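Local coordinates for protein deoxyhypusine hydroxylase (Homo sapiens, PDB 4D50) that hydroxylates the deoxyhypusine residue of translation initiation factor eIF5A at a diiron centre, completing the second step of hypusine formation, at residues T18-K23 with I45-Q50; A32-R37 with A64-Q69; D53-L58 with P270-R275; D81-T86 with E110-Y115; A225-L230 with E249-I254. One frame throughout, in Å; residues are numbered along the deposited sequence.

Contact 1: T18-K23 with I45-Q50; sequences TLVDPK and IAWISQ
Leu-19 and Val-20, at the end of helix 3-20, face the last turn of helix 42-50, with the backbones closest where the CA of Val-20 comes within 6.8 Å of the CA of Gln-50. The chi1 of Val-20 (-58°) brings CG1 round to the backbone O of Trp-47, 3.6 Å away, and leaves CG2 for the glutamine. CG1 also sits at the edge of the indole, near the ring plane, 4.0 Å from CE3 of Trp-47. On the other branch, CG2 of Val-20 meets NE2 of Gln-50 at 3.7 Å; the extended glutamine chain crosses the valine at about a right angle, closing the contact at its outer margin. Deeper in, CD2 of Leu-19 rests 3.9 Å from CA of Ile-48 and 4.2 Å from its CG1. Leu-19 also packs against Leu-33 and Leu-36 of helix 26-39, within the stack of paired helices of this HEAT-repeat protein. NE1 of Trp-47 is hydrogen-bonded to OD1 of Asp-13 on helix 3-20. With no hydrogen bond crossing between 18-23 and 45-50, these two helix ends meet by van der Waals contact, while the tryptophan's polar tie to helix 3-20 is made further back.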
# COMPACT_ATOMS: atom_id res chain seq x y z
N THR A 18 -8.50 -11.73 17.08
CA THR A 18 -7.63 -10.61 17.53
C THR A 18 -7.81 -9.41 16.58
O THR A 18 -8.13 -8.37 17.01
CB THR A 18 -6.20 -11.00 17.57
OG1 THR A 18 -6.03 -12.05 18.52
CG2 THR A 18 -5.31 -9.86 17.94
N LEU A 19 -7.70 -9.65 15.28
CA LEU A 19 -8.01 -8.68 14.29
C LEU A 19 -9.34 -7.91 14.41
O LEU A 19 -9.37 -6.72 14.23
CB LEU A 19 -7.93 -9.31 12.88
CG LEU A 19 -8.16 -8.31 11.75
CD1 LEU A 19 -7.20 -7.14 11.73
CD2 LEU A 19 -8.10 -9.13 10.43
N VAL A 20 -10.45 -8.61 14.67
CA VAL A 20 -11.78 -7.99 14.60
C VAL A 20 -12.18 -7.34 15.94
O VAL A 20 -13.18 -6.62 15.99
CB VAL A 20 -12.90 -8.91 14.13
CG1 VAL A 20 -12.59 -9.51 12.74
CG2 VAL A 20 -13.20 -10.02 15.16
N ASP A 21 -11.39 -7.56 16.96
CA ASP A 21 -11.66 -7.03 18.32
C ASP A 21 -11.22 -5.59 18.43
O ASP A 21 -10.01 -5.33 18.50
CB ASP A 21 -10.88 -7.84 19.31
CG ASP A 21 -11.24 -7.54 20.77
OD1 ASP A 21 -11.97 -6.58 21.00
OD2 ASP A 21 -10.75 -8.28 21.63
N PRO A 22 -12.18 -4.65 18.54
CA PRO A 22 -11.76 -3.23 18.57
C PRO A 22 -11.10 -2.80 19.85
O PRO A 22 -10.64 -1.67 19.91
CB PRO A 22 -13.06 -2.48 18.32
CG PRO A 22 -14.13 -3.37 18.79
CD PRO A 22 -13.64 -4.79 18.71
N LYS A 23 -10.99 -3.69 20.84
CA LYS A 23 -10.29 -3.40 22.11
C LYS A 23 -8.85 -3.86 22.14
O LYS A 23 -8.17 -3.68 23.13
CB LYS A 23 -11.01 -4.08 23.29
CG LYS A 23 -12.41 -3.59 23.52
CD LYS A 23 -13.16 -4.55 24.45
CE LYS A 23 -14.59 -4.06 24.71
NZ LYS A 23 -15.46 -5.05 25.40
N ILE A 45 -9.50 -14.91 4.62
CA ILE A 45 -10.22 -13.89 3.87
C ILE A 45 -11.49 -13.40 4.60
O ILE A 45 -11.80 -12.19 4.65
CB ILE A 45 -10.49 -14.42 2.44
CG1 ILE A 45 -9.14 -14.50 1.72
CG2 ILE A 45 -11.42 -13.52 1.68
CD1 ILE A 45 -9.12 -15.12 0.34
N ALA A 46 -12.24 -14.32 5.21
CA ALA A 46 -13.45 -13.95 5.94
C ALA A 46 -13.22 -13.08 7.16
O ALA A 46 -13.97 -12.14 7.36
CB ALA A 46 -14.24 -15.20 6.33
N TRP A 47 -12.22 -13.38 7.93
CA TRP A 47 -11.89 -12.62 9.11
C TRP A 47 -11.39 -11.20 8.70
O TRP A 47 -11.71 -10.24 9.33
CB TRP A 47 -10.82 -13.32 9.92
CG TRP A 47 -11.25 -14.52 10.72
CD1 TRP A 47 -10.86 -15.82 10.54
CD2 TRP A 47 -12.10 -14.53 11.88
NE1 TRP A 47 -11.41 -16.64 11.50
CE2 TRP A 47 -12.21 -15.88 12.32
CE3 TRP A 47 -12.80 -13.54 12.56
CZ2 TRP A 47 -12.97 -16.25 13.43
CZ3 TRP A 47 -13.57 -13.90 13.68
CH2 TRP A 47 -13.66 -15.25 14.09
N ILE A 48 -10.63 -11.12 7.63
CA ILE A 48 -10.07 -9.81 7.15
C ILE A 48 -11.26 -8.97 6.68
O ILE A 48 -11.33 -7.76 6.90
CB ILE A 48 -9.06 -10.00 6.01
CG1 ILE A 48 -7.75 -10.67 6.52
CG2 ILE A 48 -8.67 -8.69 5.33
CD1 ILE A 48 -6.79 -11.02 5.44
N SER A 49 -12.22 -9.65 6.03
CA SER A 49 -13.37 -9.03 5.43
C SER A 49 -14.30 -8.51 6.48
O SER A 49 -14.86 -7.42 6.33
CB SER A 49 -14.11 -10.07 4.55
OG SER A 49 -13.35 -10.37 3.36
N GLN A 50 -14.39 -9.26 7.58
CA GLN A 50 -15.19 -8.85 8.73
C GLN A 50 -14.69 -7.55 9.34
O GLN A 50 -15.48 -6.74 9.79
CB GLN A 50 -15.29 -9.99 9.76
CG GLN A 50 -16.26 -9.77 10.93
CD GLN A 50 -16.26 -10.96 11.92
OE1 GLN A 50 -16.15 -12.09 11.51
NE2 GLN A 50 -16.25 -10.67 13.22

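Contact 2: A32-R37 with A64-Q69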
# COMPACT_ATOMS: atom_id res chain seq x y z
N ALA A 32 -1.91 -9.36 13.63
CA ALA A 32 -2.90 -10.42 13.23
C ALA A 32 -3.18 -10.39 11.74
O ALA A 32 -3.24 -11.40 11.04
CB ALA A 32 -4.18 -10.25 14.01
N LEU A 33 -3.44 -9.19 11.25
CA LEU A 33 -3.72 -9.00 9.84
C LEU A 33 -2.62 -9.53 8.94
O LEU A 33 -2.89 -10.23 8.01
CB LEU A 33 -3.96 -7.51 9.52
CG LEU A 33 -4.06 -7.15 8.02
CD1 LEU A 33 -5.25 -7.86 7.34
CD2 LEU A 33 -4.16 -5.64 7.85
N PHE A 34 -1.34 -9.14 9.15
CA PHE A 34 -0.29 -9.61 8.33
C PHE A 34 0.00 -11.09 8.49
O PHE A 34 0.38 -11.75 7.54
CB PHE A 34 0.94 -8.71 8.46
CG PHE A 34 0.74 -7.41 7.73
CD1 PHE A 34 0.73 -7.37 6.31
CD2 PHE A 34 0.51 -6.26 8.43
CE1 PHE A 34 0.47 -6.20 5.61
CE2 PHE A 34 0.24 -5.08 7.72
CZ PHE A 34 0.22 -5.07 6.34
N THR A 35 -0.31 -11.64 9.64
CA THR A 35 -0.18 -13.08 9.76
C THR A 35 -1.25 -13.74 8.87
O THR A 35 -0.93 -14.68 8.14
CB THR A 35 -0.29 -13.51 11.22
OG1 THR A 35 0.75 -12.82 11.94
CG2 THR A 35 -0.13 -15.06 11.42
N LEU A 36 -2.49 -13.29 8.94
CA LEU A 36 -3.53 -13.85 8.09
C LEU A 36 -3.21 -13.70 6.65
O LEU A 36 -3.58 -14.57 5.87
CB LEU A 36 -4.88 -13.24 8.38
CG LEU A 36 -5.48 -13.53 9.75
CD1 LEU A 36 -6.75 -12.69 9.94
CD2 LEU A 36 -5.84 -15.01 9.88
N ARG A 37 -2.66 -12.55 6.27
CA ARG A 37 -2.27 -12.35 4.88
C ARG A 37 -1.33 -13.44 4.41
O ARG A 37 -1.46 -13.94 3.28
CB ARG A 37 -1.63 -10.96 4.75
CG ARG A 37 -1.17 -10.62 3.36
CD ARG A 37 0.27 -10.91 3.21
NE ARG A 37 0.87 -10.68 1.90
CZ ARG A 37 0.84 -11.57 0.92
NH1 ARG A 37 0.13 -12.67 1.05
NH2 ARG A 37 1.45 -11.32 -0.24
N ALA A 64 -7.63 -4.00 2.85
CA ALA A 64 -7.78 -4.10 1.38
C ALA A 64 -6.43 -4.38 0.73
O ALA A 64 -6.37 -5.20 -0.21
CB ALA A 64 -8.37 -2.82 0.77
N TYR A 65 -5.37 -3.72 1.16
CA TYR A 65 -4.05 -4.00 0.62
C TYR A 65 -3.65 -5.47 0.71
O TYR A 65 -3.24 -6.10 -0.24
CB TYR A 65 -3.00 -3.16 1.34
CG TYR A 65 -1.58 -3.41 0.96
CD1 TYR A 65 -1.05 -2.97 -0.24
CD2 TYR A 65 -0.77 -4.23 1.76
CE1 TYR A 65 0.29 -3.24 -0.59
CE2 TYR A 65 0.55 -4.46 1.46
CZ TYR A 65 1.05 -4.04 0.25
OH TYR A 65 2.35 -4.27 0.01
N CYS A 66 -3.91 -6.04 1.87
CA CYS A 66 -3.61 -7.45 2.15
C CYS A 66 -4.40 -8.36 1.22
O CYS A 66 -3.81 -9.29 0.69
CB CYS A 66 -3.82 -7.86 3.61
SG CYS A 66 -2.52 -7.20 4.67
N LEU A 67 -5.70 -8.07 0.99
CA LEU A 67 -6.49 -8.96 0.12
C LEU A 67 -5.95 -8.89 -1.29
O LEU A 67 -6.05 -9.85 -2.08
CB LEU A 67 -7.99 -8.55 0.14
CG LEU A 67 -8.70 -8.82 1.50
CD1 LEU A 67 -10.10 -8.29 1.47
CD2 LEU A 67 -8.68 -10.31 1.89
N GLY A 68 -5.47 -7.73 -1.66
CA GLY A 68 -4.86 -7.58 -2.98
C GLY A 68 -3.65 -8.49 -3.11
O GLY A 68 -3.47 -9.17 -4.14
N GLN A 69 -2.74 -8.36 -2.19
CA GLN A 69 -1.46 -9.05 -2.22
C GLN A 69 -1.61 -10.57 -2.14
O GLN A 69 -0.72 -11.29 -2.67
CB GLN A 69 -0.56 -8.51 -1.07
CG GLN A 69 -0.27 -7.05 -1.21
CD GLN A 69 0.56 -6.70 -2.38
OE1 GLN A 69 1.63 -7.21 -2.51
NE2 GLN A 69 0.07 -5.79 -3.24
O HOH W 1 1.75 -12.02 -2.61
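The backbone O of Gln-69 takes a hydrogen bond from a water at 2.6 Å, and that water in turn accepts from NH2 of Arg-37, bridging two neighbouring helices of the HEAT-like superhelix. Helices 26-39 and 57-70 run nearly parallel here, their local axes 14° apart and 9.9 Å from each other at closest approach. Arg-37 starts with CG anti to the backbone N, then bends at chi2 (-96°), and its guanidinium lays one face over CB of Gln-69, 3.6 Å from NH2 of Arg-37. The aliphatic part of the arginine covers Cys-66, with CG of Arg-37 3.8 Å from the cysteine CB. An alanine in place of Arg-37 would probably leave the water without its arginine donor, CB of Gln-69 without the guanidinium over it, and Cys-66 without its contact to CG. The amide end of Gln-69 turns elsewhere, its OE1 accepting from the backbone N of Val-152. Between the helices, the buried thiol of Cys-66 meets carbon from helix 26-39: Leu-33 brings CG to 3.7 Å from SG, and Phe-34 brings its ring. The sulfur-aromatic approach is oblique, with SG of Cys-66 3.9 Å from the Phe-34 ring centroid and 3.3 Å from its CE1.

Contact 3: D53-L58 with P270-R275; sequences DDDSAL and PERVVR
Asp-55 and Arg-272 cross at about a right angle, their carboxylate and guanidinium planes turned 69° apart. The arginine chain is extended from CG to NE and drives its flat end at the turn before helix 57-70. There NH1 of Arg-272 donates to OD2 of Asp-55 at 3.2 Å, a nearly straight bond (173°) that forms a salt bridge. The acceptor lies in the guanidinium plane, yet the donor comes from above the carboxylate plane, 56° out of it. One guanidinium face sits over CA of Ser-56, offset toward the rim. NE of Arg-272 has its own salt bridge to Glu-276, and the other carboxylate oxygen of Glu-276 bonds to OG of Ser-56, so one acidic group joins both sides. Ser-56 is the N-cap of helix 57-70: its OG accepts from the backbone N of Leu-59. The turn leading into the cap is an Asx turn, where OD2 of Asp-54 accepts from the backbone N of Ser-56 at 2.8 Å. Further in, contact becomes apolar, Val-273 packing against Leu-58 and Ala-57. Leu-58 also touches His-245, an iron ligand, placing this junction between the N- and C-terminal HEAT-repeat regions beside the diiron site.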
# COMPACT_ATOMS: atom_id res chain seq x y z
N ASP A 53 -15.65 -3.29 9.15
CA ASP A 53 -16.62 -2.66 10.08
C ASP A 53 -15.95 -1.52 10.84
O ASP A 53 -16.58 -0.53 11.16
CB ASP A 53 -17.14 -3.70 11.11
CG ASP A 53 -18.53 -3.33 11.70
OD1 ASP A 53 -19.07 -2.24 11.38
OD2 ASP A 53 -19.11 -4.17 12.48
N ASP A 54 -14.65 -1.62 11.00
CA ASP A 54 -13.90 -0.82 11.94
C ASP A 54 -13.88 0.66 11.60
O ASP A 54 -14.09 1.10 10.47
CB ASP A 54 -12.45 -1.31 11.99
CG ASP A 54 -11.72 -0.88 13.23
OD1 ASP A 54 -11.92 -1.48 14.32
OD2 ASP A 54 -10.94 0.10 13.14
N ASP A 55 -13.68 1.44 12.65
CA ASP A 55 -13.54 2.83 12.61
C ASP A 55 -12.29 3.39 11.99
O ASP A 55 -12.28 4.52 11.54
CB ASP A 55 -13.42 3.26 14.10
CG ASP A 55 -14.34 4.29 14.48
OD1 ASP A 55 -15.44 4.36 13.84
OD2 ASP A 55 -13.94 5.00 15.47
N SER A 56 -11.20 2.65 12.07
CA SER A 56 -9.90 3.11 11.63
C SER A 56 -9.74 3.00 10.12
O SER A 56 -9.63 1.91 9.63
CB SER A 56 -8.81 2.30 12.30
OG SER A 56 -7.47 2.48 11.74
N ALA A 57 -9.60 4.14 9.47
CA ALA A 57 -9.35 4.16 7.96
C ALA A 57 -8.00 3.51 7.65
O ALA A 57 -7.86 2.77 6.64
CB ALA A 57 -9.33 5.58 7.42
N LEU A 58 -7.00 3.77 8.49
CA LEU A 58 -5.67 3.12 8.40
C LEU A 58 -5.81 1.59 8.41
O LEU A 58 -5.36 0.90 7.47
CB LEU A 58 -4.73 3.53 9.53
CG LEU A 58 -3.36 2.87 9.40
CD1 LEU A 58 -2.60 3.39 8.19
CD2 LEU A 58 -2.48 3.13 10.62
N PRO A 270 -3.15 15.90 14.55
CA PRO A 270 -4.62 15.89 14.47
C PRO A 270 -5.24 14.90 13.51
O PRO A 270 -6.43 14.65 13.59
CB PRO A 270 -4.96 17.35 14.07
CG PRO A 270 -3.66 17.92 13.55
CD PRO A 270 -2.54 17.18 14.19
N GLU A 271 -4.48 14.39 12.54
CA GLU A 271 -5.02 13.47 11.53
C GLU A 271 -4.85 12.09 12.09
O GLU A 271 -3.73 11.62 12.42
CB GLU A 271 -4.26 13.66 10.21
CG GLU A 271 -4.59 14.98 9.54
CD GLU A 271 -6.00 15.01 8.97
OE1 GLU A 271 -6.64 13.92 8.79
OE2 GLU A 271 -6.49 16.12 8.74
N ARG A 272 -5.97 11.45 12.33
CA ARG A 272 -6.00 10.12 12.89
C ARG A 272 -5.19 9.17 12.08
O ARG A 272 -4.47 8.37 12.66
CB ARG A 272 -7.45 9.58 12.93
CG ARG A 272 -7.50 8.24 13.62
CD ARG A 272 -8.94 7.94 13.99
NE ARG A 272 -9.04 6.61 14.53
CZ ARG A 272 -10.19 6.01 14.83
NH1 ARG A 272 -11.32 6.66 14.70
NH2 ARG A 272 -10.19 4.78 15.29
N VAL A 273 -5.23 9.25 10.74
CA VAL A 273 -4.47 8.31 9.94
C VAL A 273 -2.93 8.50 10.16
O VAL A 273 -2.16 7.53 10.21
CB VAL A 273 -4.82 8.43 8.45
CG1 VAL A 273 -4.21 7.28 7.68
CG2 VAL A 273 -6.34 8.43 8.24
N VAL A 274 -2.51 9.73 10.33
CA VAL A 274 -1.14 10.05 10.66
C VAL A 274 -0.72 9.66 12.07
O VAL A 274 0.31 8.96 12.26
CB VAL A 274 -0.84 11.57 10.42
CG1 VAL A 274 0.59 11.91 10.86
CG2 VAL A 274 -1.04 11.87 8.94
N ARG A 275 -1.49 10.00 13.08
CA ARG A 275 -1.22 9.44 14.43
C ARG A 275 -1.08 7.95 14.49
O ARG A 275 -0.18 7.40 15.14
CB ARG A 275 -2.29 9.86 15.48
CG ARG A 275 -2.44 11.33 15.78
CD ARG A 275 -3.38 11.41 17.00
NE ARG A 275 -4.72 10.81 16.87
CZ ARG A 275 -5.76 11.45 16.33
NH1 ARG A 275 -5.59 12.62 15.74
NH2 ARG A 275 -6.97 10.89 16.26

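Contact 4: D81-T86 with E110-Y115; sequences DVLQDT and EILKQY
Leu-83 and Tyr-115 meet because CG of Leu-83 is anti to its backbone N, while CG of Tyr-115 is anti to its carbonyl carbon (chi1 -80°). The two side chains pass one another pointing opposite ways between helices 76-84 and 109-115, which belong to the first and second HEAT-like repeats. A CH-pi contact results: CG of Leu-83 stands over one face of the tyrosine ring, displaced toward the rim, 4.3 Å from the centroid and 17° off the ring normal. CD2 of the same leucine lies 4.1 Å from CG of Tyr-115 and extends the apolar layer to Ile-111, whose CG1 is 4.2 Å away from it. On the outer side, Gln-84 crosses the tyrosine at about a right angle, with amide and ring planes 72° apart. NE2 of Gln-84 donates to OH of Tyr-115 at 3.2 Å, a bent bond whose acceptor is tilted from the amide plane. A leucine in place of Tyr-115 would probably leave NE2 of Gln-84 without this acceptor and Leu-83 without a ring to lie against. Helix 121-140 packs on the same group, Val-123 touching Leu-83 and Cys-127 touching Tyr-115, while the backbone O of Leu-83 accepts from Arg-93 of helix 90-103. At the margin, CD1 of Ile-111 rests against the glutamine amide, 3.7 Å from NE2 of Gln-84.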
# COMPACT_ATOMS: atom_id res chain seq x y z
N ASP A 81 -17.48 -4.38 -2.98
CA ASP A 81 -18.37 -3.75 -2.02
C ASP A 81 -17.64 -2.56 -1.40
O ASP A 81 -18.21 -1.50 -1.33
CB ASP A 81 -18.80 -4.67 -0.86
CG ASP A 81 -19.80 -5.75 -1.26
OD1 ASP A 81 -20.34 -5.68 -2.36
OD2 ASP A 81 -20.05 -6.66 -0.43
N VAL A 82 -16.37 -2.70 -1.03
CA VAL A 82 -15.60 -1.54 -0.52
C VAL A 82 -15.38 -0.44 -1.55
O VAL A 82 -15.53 0.72 -1.28
CB VAL A 82 -14.28 -2.00 0.10
CG1 VAL A 82 -13.44 -0.79 0.48
CG2 VAL A 82 -14.55 -2.91 1.28
N LEU A 83 -14.98 -0.80 -2.76
CA LEU A 83 -14.80 0.14 -3.81
C LEU A 83 -16.07 0.93 -4.07
O LEU A 83 -16.00 2.13 -4.25
CB LEU A 83 -14.46 -0.53 -5.12
CG LEU A 83 -14.25 0.33 -6.34
CD1 LEU A 83 -13.27 1.46 -6.08
CD2 LEU A 83 -13.87 -0.51 -7.56
N GLN A 84 -17.17 0.23 -4.09
CA GLN A 84 -18.49 0.91 -4.36
C GLN A 84 -19.05 1.70 -3.18
O GLN A 84 -19.85 2.63 -3.38
CB GLN A 84 -19.52 -0.08 -4.89
CG GLN A 84 -19.08 -0.80 -6.17
CD GLN A 84 -20.19 -1.57 -6.87
OE1 GLN A 84 -20.65 -2.59 -6.39
NE2 GLN A 84 -20.62 -1.06 -8.03
N ASP A 85 -18.58 1.43 -1.97
CA ASP A 85 -19.18 2.03 -0.80
C ASP A 85 -18.71 3.47 -0.65
O ASP A 85 -17.66 3.70 -0.17
CB ASP A 85 -18.82 1.22 0.41
CG ASP A 85 -19.47 1.78 1.67
OD1 ASP A 85 -20.13 2.82 1.60
OD2 ASP A 85 -19.27 1.21 2.72
N THR A 86 -19.50 4.46 -1.11
CA THR A 86 -19.11 5.85 -1.09
C THR A 86 -18.92 6.46 0.30
O THR A 86 -18.42 7.58 0.39
CB THR A 86 -20.13 6.76 -1.80
OG1 THR A 86 -21.32 6.74 -1.04
CG2 THR A 86 -20.44 6.32 -3.19
N GLU A 110 -14.53 -4.67 -15.96
CA GLU A 110 -15.61 -3.78 -16.32
C GLU A 110 -15.89 -2.79 -15.18
O GLU A 110 -16.07 -1.58 -15.43
CB GLU A 110 -16.88 -4.56 -16.80
CG GLU A 110 -16.83 -4.96 -18.30
CD GLU A 110 -16.27 -3.84 -19.26
OE1 GLU A 110 -16.90 -2.77 -19.43
OE2 GLU A 110 -15.17 -4.05 -19.84
N ILE A 111 -15.90 -3.28 -13.97
CA ILE A 111 -16.03 -2.41 -12.79
C ILE A 111 -14.87 -1.43 -12.67
O ILE A 111 -15.07 -0.27 -12.32
CB ILE A 111 -16.27 -3.19 -11.48
CG1 ILE A 111 -16.57 -2.21 -10.36
CG2 ILE A 111 -15.08 -4.02 -11.02
CD1 ILE A 111 -17.63 -2.72 -9.39
N LEU A 112 -13.63 -1.90 -12.89
CA LEU A 112 -12.50 -0.96 -12.88
C LEU A 112 -12.59 0.11 -13.94
O LEU A 112 -12.27 1.24 -13.72
CB LEU A 112 -11.16 -1.69 -12.93
CG LEU A 112 -10.92 -2.60 -11.74
CD1 LEU A 112 -9.70 -3.42 -11.96
CD2 LEU A 112 -10.80 -1.90 -10.41
N LYS A 113 -13.02 -0.24 -15.15
CA LYS A 113 -13.27 0.80 -16.15
C LYS A 113 -14.37 1.81 -15.71
O LYS A 113 -14.24 3.01 -15.96
CB LYS A 113 -13.70 0.15 -17.49
CG LYS A 113 -12.52 -0.50 -18.18
CD LYS A 113 -13.01 -1.36 -19.35
CE LYS A 113 -11.90 -1.44 -20.39
NZ LYS A 113 -11.98 -2.58 -21.35
N GLN A 114 -15.44 1.30 -15.10
CA GLN A 114 -16.55 2.13 -14.60
C GLN A 114 -15.99 3.18 -13.59
O GLN A 114 -16.23 4.35 -13.69
CB GLN A 114 -17.58 1.22 -13.92
CG GLN A 114 -18.78 1.88 -13.24
CD GLN A 114 -19.73 0.87 -12.57
OE1 GLN A 114 -19.38 -0.29 -12.31
NE2 GLN A 114 -20.96 1.33 -12.29
N TYR A 115 -15.19 2.69 -12.65
CA TYR A 115 -14.74 3.50 -11.53
C TYR A 115 -13.54 4.33 -11.91
O TYR A 115 -13.09 5.13 -11.11
CB TYR A 115 -14.57 2.70 -10.24
CG TYR A 115 -15.87 2.47 -9.55
CD1 TYR A 115 -16.69 1.42 -9.93
CD2 TYR A 115 -16.27 3.24 -8.50
CE1 TYR A 115 -17.92 1.23 -9.34
CE2 TYR A 115 -17.48 3.05 -7.88
CZ TYR A 115 -18.30 2.05 -8.32
OH TYR A 115 -19.55 1.90 -7.72

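Contact 5: A225-L230 with E249-I254; sequences AAVPQL and EALGAI
Leu-230 fills the tight part of this contact, reaching three residues of helix 241-254 at once. Its CB lies 3.8 Å from CD2 of Leu-251, and beyond it CD1 of Leu-230 is 3.9 Å from both CB of Ala-250 and CD1 of Ile-254. Both methyls of Leu-230 meet the alanine, CD2 lying 4.1 Å from CB of Ala-250. Leu-230 and Ile-254 cross at a slant, and CD1 of Leu-251 lies against the backbone C and O of Leu-230. Helix 227-235 belongs to the fourth HEAT-like repeat and helix 241-254 to the fifth, so these residues form part of the apolar seam between consecutive repeats. Leu-218 of helix 208-221 touches Leu-230, while Cys-259 of helix 257-265 touches Val-227, Leu-251 and Ile-254. Around Val-227 the spacing is slightly wider and the partners across the contact are two instead of three: its CG1 stands 4.1 Å from CD2 of Leu-251, and its CG2 is 4.0 Å from CG2 of Ile-254. Here the valine and isoleucine run alongside one another with opposite sense. Pro-228 is exposed on the far side of its helix, its CB directed away from helix 241-254, and Ala-253 is likewise exposed on the other helix.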
# COMPACT_ATOMS: atom_id res chain seq x y z
N ALA A 225 19.06 7.96 2.38
CA ALA A 225 19.24 9.27 1.70
C ALA A 225 17.89 9.98 1.56
O ALA A 225 17.88 11.20 1.44
CB ALA A 225 19.88 9.14 0.32
N ALA A 226 16.80 9.20 1.61
CA ALA A 226 15.42 9.74 1.45
C ALA A 226 14.78 10.20 2.74
O ALA A 226 13.76 10.87 2.66
CB ALA A 226 14.50 8.70 0.85
N VAL A 227 15.42 9.93 3.89
CA VAL A 227 14.83 10.23 5.21
C VAL A 227 14.43 11.71 5.37
O VAL A 227 13.34 11.97 5.79
CB VAL A 227 15.69 9.70 6.36
CG1 VAL A 227 15.28 10.29 7.72
CG2 VAL A 227 15.65 8.20 6.40
N PRO A 228 15.35 12.67 5.10
CA PRO A 228 15.04 14.05 5.25
C PRO A 228 13.82 14.44 4.50
O PRO A 228 13.01 15.15 5.04
CB PRO A 228 16.30 14.78 4.72
CG PRO A 228 17.40 13.80 4.88
CD PRO A 228 16.78 12.44 4.79
N GLN A 229 13.68 14.01 3.24
CA GLN A 229 12.52 14.35 2.45
C GLN A 229 11.27 13.68 2.95
O GLN A 229 10.21 14.29 2.93
CB GLN A 229 12.83 14.06 0.99
CG GLN A 229 13.79 15.13 0.41
CD GLN A 229 13.01 16.37 -0.02
OE1 GLN A 229 12.06 16.27 -0.80
NE2 GLN A 229 13.42 17.53 0.48
N LEU A 230 11.38 12.44 3.40
CA LEU A 230 10.21 11.71 3.99
C LEU A 230 9.74 12.36 5.27
O LEU A 230 8.54 12.59 5.45
CB LEU A 230 10.57 10.30 4.29
CG LEU A 230 10.69 9.35 3.05
CD1 LEU A 230 11.33 8.04 3.47
CD2 LEU A 230 9.35 9.11 2.43
N GLU A 249 4.85 5.65 7.45
CA GLU A 249 5.11 4.23 7.32
C GLU A 249 6.49 3.98 6.79
O GLU A 249 7.16 3.08 7.28
CB GLU A 249 4.11 3.55 6.38
CG GLU A 249 2.80 3.12 7.00
CD GLU A 249 2.24 1.80 6.40
OE1 GLU A 249 2.88 1.02 5.64
OE2 GLU A 249 1.09 1.53 6.70
N ALA A 250 6.91 4.73 5.75
CA ALA A 250 8.27 4.58 5.21
C ALA A 250 9.36 4.83 6.24
O ALA A 250 10.33 4.07 6.37
CB ALA A 250 8.43 5.47 3.98
N LEU A 251 9.15 5.86 7.02
CA LEU A 251 10.06 6.22 8.12
C LEU A 251 10.10 5.07 9.14
O LEU A 251 11.20 4.73 9.66
CB LEU A 251 9.64 7.54 8.80
CG LEU A 251 9.94 8.75 7.92
CD1 LEU A 251 9.31 10.04 8.42
CD2 LEU A 251 11.43 8.90 7.73
N GLY A 252 8.93 4.53 9.42
CA GLY A 252 8.78 3.31 10.22
C GLY A 252 9.55 2.11 9.75
O GLY A 252 10.22 1.41 10.56
N ALA A 253 9.51 1.83 8.45
CA ALA A 253 10.25 0.76 7.89
C ALA A 253 11.76 0.97 8.00
O ALA A 253 12.47 0.00 8.28
CB ALA A 253 9.87 0.63 6.46
N ILE A 254 12.23 2.20 7.77
CA ILE A 254 13.67 2.49 7.76
C ILE A 254 14.14 2.37 9.20
O ILE A 254 15.13 1.71 9.47
CB ILE A 254 13.95 3.84 7.10
CG1 ILE A 254 13.52 3.75 5.63
CG2 ILE A 254 15.42 4.26 7.20
CD1 ILE A 254 13.34 5.07 4.92

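In the fold
From the N terminus, contact 1 closes the first loop, bringing the end of helix 3-20 to helix 42-50. Contact 2 crosses it, since helix 26-39 lies within that loop but pairs with helix 57-70 beyond it; the two touch, for instance through Ile-48 with Leu-67. Contact 3 opens just before helix 57-70 and closes 212 residues later at helix 272-289, also crossing contact 2 and tying the two HEAT-repeat regions together. Within its span come contact 4, joining the first two annotated repeats, and then contact 5, joining the fourth and fifth. Contacts 4 and 5 lie on opposite sides of the chain's centre, their own centres about 32 Å apart.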